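Local structure of probable tRNA pseudouridine synthase D (Methanosarcina mazei, 1Z2Z) at residues Phe336-Ala349 with Glu378-Leu390. The protein probably isomerises uridine 13 of transfer RNA to pseudouridine, as a member of the TruD family of pseudouridine synthases. Numbering follows the deposited sequence.
Sequences FITAPLPGYNTEFA and EMSSKGTRREVLL
Lys382 O takes two backbone N-H groups from the turn at 343-346: Asn345 N, 2.6 Å away and in the carbonyl plane on a lone pair, and, more weakly, Tyr344 N. From there the two segments run antiparallel as extended loops with an isolated beta bridge, the hydrogen-bonded pair Leu341 and Thr384, whose backbones exchange both bonds. Beyond it Ala339 N reaches Arg386 O at 2.9 Å, almost straight, with an N-H...O angle of 174°. Pro340, Leu341 and Val388 rest on helix 263-287, and the pairing lies away from the predicted nucleophile. Arg385 extends across Thr338 and Pro340: chi1 of -153° swings CG away from the backbone N, and the bend at chi3 lays the guanidinium against the backbone at Pro340, whose N sits over one face. NH1 forms a salt bridge with Glu357 of helix 352-363 and a weak bond to Glu347 O. The same Glu357 oxygen, OE2, also accepts from Ala349 N, so this carboxylate joins Arg385 to the chain after the turn. Leu341 CD1 lies alongside Arg386 CG and Thr384 CG2. At the turn, the Tyr344 ring lies against Lys382, whose CB sits over its centre in a CH-pi contact, 3.3 Å from the ring centroid.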
loop_
_atom_site.group_PDB
_atom_site.type_symbol
_atom_site.label_atom_id
_atom_site.label_comp_id
_atom_site.label_asym_id
_atom_site.label_seq_id
_atom_site.Cartn_x
_atom_site.Cartn_y
_atom_site.Cartn_z
ATOM N N PHE A 336 7.234 -11.199 -15.618
ATOM C CA PHE A 336 6.783 -11.408 -14.242
ATOM C C PHE A 336 5.484 -12.207 -14.251
ATOM O O PHE A 336 4.597 -11.924 -15.055
ATOM C CB PHE A 336 6.506 -10.058 -13.539
ATOM C CG PHE A 336 7.517 -8.983 -13.841
ATOM C CD1 PHE A 336 7.452 -8.256 -15.030
ATOM C CD2 PHE A 336 8.568 -8.735 -12.964
ATOM C CE1 PHE A 336 8.427 -7.314 -15.341
ATOM C CE2 PHE A 336 9.544 -7.795 -13.268
ATOM C CZ PHE A 336 9.474 -7.083 -14.457
ATOM N N ILE A 337 5.368 -13.193 -13.364
ATOM C CA ILE A 337 4.144 -13.991 -13.276
ATOM C C ILE A 337 3.099 -13.042 -12.699
ATOM O O ILE A 337 3.384 -12.332 -11.746
ATOM C CB ILE A 337 4.323 -15.212 -12.316
ATOM C CG1 ILE A 337 5.421 -16.147 -12.834
ATOM C CG2 ILE A 337 3.014 -15.970 -12.173
ATOM C CD1 ILE A 337 5.203 -16.630 -14.260
ATOM N N THR A 338 1.901 -13.007 -13.266
ATOM C CA THR A 338 0.894 -12.099 -12.745
ATOM C C THR A 338 -0.308 -12.860 -12.221
ATOM O O THR A 338 -0.475 -14.046 -12.504
ATOM C CB THR A 338 0.419 -11.115 -13.824
ATOM O OG1 THR A 338 -0.480 -11.782 -14.714
ATOM C CG2 THR A 338 1.608 -10.603 -14.620
ATOM N N ALA A 339 -1.135 -12.169 -11.445
ATOM C CA ALA A 339 -2.341 -12.750 -10.869
ATOM C C ALA A 339 -3.483 -11.859 -11.304
ATOM O O ALA A 339 -3.295 -10.676 -11.553
ATOM C CB ALA A 339 -2.240 -12.776 -9.363
ATOM N N PRO A 340 -4.690 -12.405 -11.375
ATOM C CA PRO A 340 -5.851 -11.629 -11.801
ATOM C C PRO A 340 -6.520 -10.704 -10.811
ATOM O O PRO A 340 -6.664 -11.019 -9.636
ATOM C CB PRO A 340 -6.814 -12.700 -12.276
ATOM C CG PRO A 340 -6.568 -13.791 -11.293
ATOM C CD PRO A 340 -5.041 -13.823 -11.209
ATOM N N LEU A 341 -6.927 -9.546 -11.307
ATOM C CA LEU A 341 -7.663 -8.591 -10.503
ATOM C C LEU A 341 -9.012 -8.581 -11.222
ATOM O O LEU A 341 -9.311 -7.690 -12.013
ATOM C CB LEU A 341 -6.987 -7.211 -10.527
ATOM C CG LEU A 341 -6.052 -6.869 -9.351
ATOM C CD1 LEU A 341 -5.197 -5.664 -9.665
ATOM C CD2 LEU A 341 -6.880 -6.597 -8.121
ATOM N N PRO A 342 -9.833 -9.607 -10.965
ATOM C CA PRO A 342 -11.170 -9.825 -11.533
ATOM C C PRO A 342 -11.989 -8.587 -11.926
ATOM O O PRO A 342 -12.047 -7.603 -11.187
ATOM C CB PRO A 342 -11.868 -10.675 -10.463
ATOM C CG PRO A 342 -11.028 -10.448 -9.205
ATOM C CD PRO A 342 -9.648 -10.454 -9.777
ATOM N N GLY A 343 -12.619 -8.667 -13.101
ATOM C CA GLY A 343 -13.454 -7.597 -13.628
ATOM C C GLY A 343 -14.408 -8.202 -14.644
ATOM O O GLY A 343 -15.056 -9.205 -14.355
ATOM N N TYR A 344 -14.514 -7.617 -15.832
ATOM C CA TYR A 344 -15.395 -8.195 -16.839
ATOM C C TYR A 344 -14.633 -8.352 -18.142
ATOM O O TYR A 344 -15.217 -8.637 -19.189
ATOM C CB TYR A 344 -16.633 -7.317 -17.041
ATOM C CG TYR A 344 -16.374 -5.973 -17.691
ATOM C CD1 TYR A 344 -15.916 -5.886 -19.005
ATOM C CD2 TYR A 344 -16.636 -4.790 -17.013
ATOM C CE1 TYR A 344 -15.731 -4.658 -19.626
ATOM C CE2 TYR A 344 -16.453 -3.553 -17.626
ATOM C CZ TYR A 344 -16.004 -3.496 -18.934
ATOM O OH TYR A 344 -15.850 -2.284 -19.566
ATOM N N ASN A 345 -13.319 -8.175 -18.056
ATOM C CA ASN A 345 -12.419 -8.249 -19.206
ATOM C C ASN A 345 -11.197 -9.032 -18.737
ATOM O O ASN A 345 -10.081 -8.843 -19.229
ATOM C CB ASN A 345 -12.043 -6.809 -19.619
ATOM C CG ASN A 345 -11.185 -6.732 -20.886
ATOM O OD1 ASN A 345 -9.984 -7.018 -20.870
ATOM N ND2 ASN A 345 -11.808 -6.327 -21.990
ATOM N N THR A 346 -11.423 -9.919 -17.771
ATOM C CA THR A 346 -10.348 -10.731 -17.204
ATOM C C THR A 346 -10.112 -11.980 -18.024
ATOM O O THR A 346 -11.053 -12.589 -18.529
ATOM C CB THR A 346 -10.665 -11.187 -15.765
ATOM O OG1 THR A 346 -11.122 -10.070 -14.989
ATOM C CG2 THR A 346 -9.414 -11.787 -15.118
ATOM N N GLU A 347 -8.845 -12.359 -18.127
ATOM C CA GLU A 347 -8.440 -13.538 -18.869
ATOM C C GLU A 347 -7.806 -14.531 -17.908
ATOM O O GLU A 347 -6.610 -14.452 -17.631
ATOM C CB GLU A 347 -7.421 -13.155 -19.941
ATOM C CG GLU A 347 -6.928 -14.306 -20.794
ATOM C CD GLU A 347 -5.631 -13.969 -21.510
ATOM O OE1 GLU A 347 -5.537 -12.859 -22.075
ATOM O OE2 GLU A 347 -4.701 -14.810 -21.517
ATOM N N PHE A 348 -8.604 -15.461 -17.390
ATOM C CA PHE A 348 -8.083 -16.465 -16.470
ATOM C C PHE A 348 -6.910 -17.180 -17.132
ATOM O O PHE A 348 -6.852 -17.279 -18.349
ATOM C CB PHE A 348 -9.172 -17.482 -16.112
ATOM C CG PHE A 348 -10.455 -16.858 -15.646
ATOM C CD1 PHE A 348 -10.457 -15.604 -15.033
ATOM C CD2 PHE A 348 -11.667 -17.528 -15.809
ATOM C CE1 PHE A 348 -11.654 -15.023 -14.590
ATOM C CE2 PHE A 348 -12.871 -16.962 -15.371
ATOM C CZ PHE A 348 -12.863 -15.705 -14.762
ATOM N N ALA A 349 -5.969 -17.664 -16.329
ATOM C CA ALA A 349 -4.814 -18.374 -16.861
ATOM C C ALA A 349 -5.198 -19.833 -17.165
ATOM O O ALA A 349 -6.323 -20.253 -16.896
ATOM C CB ALA A 349 -3.671 -18.322 -15.856
ATOM N N GLU A 378 -20.118 3.523 -14.481
ATOM C CA GLU A 378 -18.837 4.227 -14.379
ATOM C C GLU A 378 -18.023 3.605 -13.249
ATOM O O GLU A 378 -16.790 3.636 -13.245
ATOM C CB GLU A 378 -19.059 5.717 -14.069
ATOM C CG GLU A 378 -20.362 6.325 -14.604
ATOM C CD GLU A 378 -21.578 5.971 -13.757
ATOM O OE1 GLU A 378 -22.706 6.370 -14.118
ATOM O OE2 GLU A 378 -21.404 5.293 -12.722
HETATM N N MSE A 379 -18.746 3.036 -12.293
HETATM C CA MSE A 379 -18.155 2.412 -11.128
HETATM C C MSE A 379 -17.746 0.974 -11.397
HETATM O O MSE A 379 -17.099 0.341 -10.562
HETATM C CB MSE A 379 -19.161 2.456 -9.983
HETATM C CG MSE A 379 -18.626 2.005 -8.648
HETATM SE SE MSE A 379 -20.053 1.981 -7.368
HETATM C CE MSE A 379 -19.952 3.827 -6.762
ATOM N N SER A 380 -18.123 0.456 -12.562
ATOM C CA SER A 380 -17.783 -0.918 -12.900
ATOM C C SER A 380 -16.477 -0.987 -13.669
ATOM O O SER A 380 -16.252 -0.255 -14.632
ATOM C CB SER A 380 -18.905 -1.585 -13.704
ATOM O OG SER A 380 -18.950 -1.121 -15.037
ATOM N N SER A 381 -15.614 -1.878 -13.214
ATOM C CA SER A 381 -14.321 -2.069 -13.827
ATOM C C SER A 381 -14.345 -3.368 -14.606
ATOM O O SER A 381 -15.203 -4.228 -14.383
ATOM C CB SER A 381 -13.234 -2.124 -12.748
ATOM O OG SER A 381 -11.953 -2.370 -13.305
ATOM N N LYS A 382 -13.391 -3.496 -15.521
ATOM C CA LYS A 382 -13.265 -4.677 -16.350
ATOM C C LYS A 382 -12.174 -5.605 -15.843
ATOM O O LYS A 382 -12.061 -6.738 -16.303
ATOM C CB LYS A 382 -12.994 -4.276 -17.807
ATOM C CG LYS A 382 -12.049 -3.075 -18.019
ATOM C CD LYS A 382 -10.564 -3.414 -17.864
ATOM C CE LYS A 382 -9.694 -2.215 -18.239
ATOM N NZ LYS A 382 -8.230 -2.436 -18.012
ATOM N N GLY A 383 -11.372 -5.129 -14.894
ATOM C CA GLY A 383 -10.311 -5.955 -14.339
ATOM C C GLY A 383 -8.928 -5.618 -14.853
ATOM O O GLY A 383 -8.789 -4.924 -15.853
ATOM N N THR A 384 -7.906 -6.108 -14.160
ATOM C CA THR A 384 -6.517 -5.873 -14.540
ATOM C C THR A 384 -5.701 -7.094 -14.142
ATOM O O THR A 384 -6.264 -8.082 -13.674
ATOM C CB THR A 384 -5.959 -4.608 -13.846
ATOM O OG1 THR A 384 -4.565 -4.783 -13.552
ATOM C CG2 THR A 384 -6.732 -4.315 -12.570
ATOM N N ARG A 385 -4.386 -7.044 -14.335
ATOM C CA ARG A 385 -3.543 -8.180 -13.977
ATOM C C ARG A 385 -2.222 -7.726 -13.346
ATOM O O ARG A 385 -1.218 -7.559 -14.035
ATOM C CB ARG A 385 -3.291 -9.044 -15.223
ATOM C CG ARG A 385 -3.011 -10.517 -14.932
ATOM C CD ARG A 385 -3.343 -11.417 -16.129
ATOM N NE ARG A 385 -4.276 -12.482 -15.759
ATOM C CZ ARG A 385 -3.935 -13.599 -15.124
ATOM N NH1 ARG A 385 -4.863 -14.495 -14.817
ATOM N NH2 ARG A 385 -2.666 -13.833 -14.814
ATOM N N ARG A 386 -2.241 -7.535 -12.027
ATOM C CA ARG A 386 -1.071 -7.097 -11.267
ATOM C C ARG A 386 -0.054 -8.204 -11.095
ATOM O O ARG A 386 -0.412 -9.376 -11.032
ATOM C CB ARG A 386 -1.483 -6.604 -9.873
ATOM C CG ARG A 386 -1.784 -5.106 -9.754
ATOM C CD ARG A 386 -0.511 -4.229 -9.747
ATOM N NE ARG A 386 -0.709 -2.984 -8.996
ATOM C CZ ARG A 386 0.231 -2.064 -8.767
ATOM N NH1 ARG A 386 1.463 -2.230 -9.234
ATOM N NH2 ARG A 386 -0.062 -0.974 -8.054
ATOM N N GLU A 387 1.217 -7.826 -11.000
ATOM C CA GLU A 387 2.279 -8.798 -10.809
ATOM C C GLU A 387 2.044 -9.541 -9.499
ATOM O O GLU A 387 1.137 -9.203 -8.733
ATOM C CB GLU A 387 3.642 -8.111 -10.771
ATOM C CG GLU A 387 3.789 -7.062 -9.674
ATOM C CD GLU A 387 3.172 -5.724 -10.052
ATOM O OE1 GLU A 387 3.620 -5.122 -11.054
ATOM O OE2 GLU A 387 2.244 -5.273 -9.346
ATOM N N VAL A 388 2.879 -10.539 -9.231
ATOM C CA VAL A 388 2.737 -11.356 -8.032
ATOM C C VAL A 388 3.879 -11.230 -7.035
ATOM O O VAL A 388 3.644 -11.126 -5.840
ATOM C CB VAL A 388 2.572 -12.841 -8.423
ATOM C CG1 VAL A 388 2.547 -13.704 -7.190
ATOM C CG2 VAL A 388 1.297 -13.016 -9.200
ATOM N N LEU A 389 5.108 -11.260 -7.528
ATOM C CA LEU A 389 6.279 -11.153 -6.684
ATOM C C LEU A 389 6.708 -9.697 -6.578
ATOM O O LEU A 389 6.625 -8.940 -7.546
ATOM C CB LEU A 389 7.422 -11.969 -7.274
ATOM C CG LEU A 389 8.826 -11.687 -6.727
ATOM C CD1 LEU A 389 8.907 -12.070 -5.251
ATOM C CD2 LEU A 389 9.860 -12.469 -7.530
ATOM N N LEU A 390 7.166 -9.299 -5.401
ATOM C CA LEU A 390 7.615 -7.938 -5.211
ATOM C C LEU A 390 9.124 -7.972 -5.008
ATOM O O LEU A 390 9.605 -8.178 -3.897
ATOM C CB LEU A 390 6.918 -7.331 -3.999
ATOM C CG LEU A 390 6.992 -5.805 -3.860
ATOM C CD1 LEU A 390 5.825 -5.327 -3.019
ATOM C CD2 LEU A 390 8.324 -5.387 -3.267
HETATM O O HOH W 1 5.925 -10.978 -10.559
#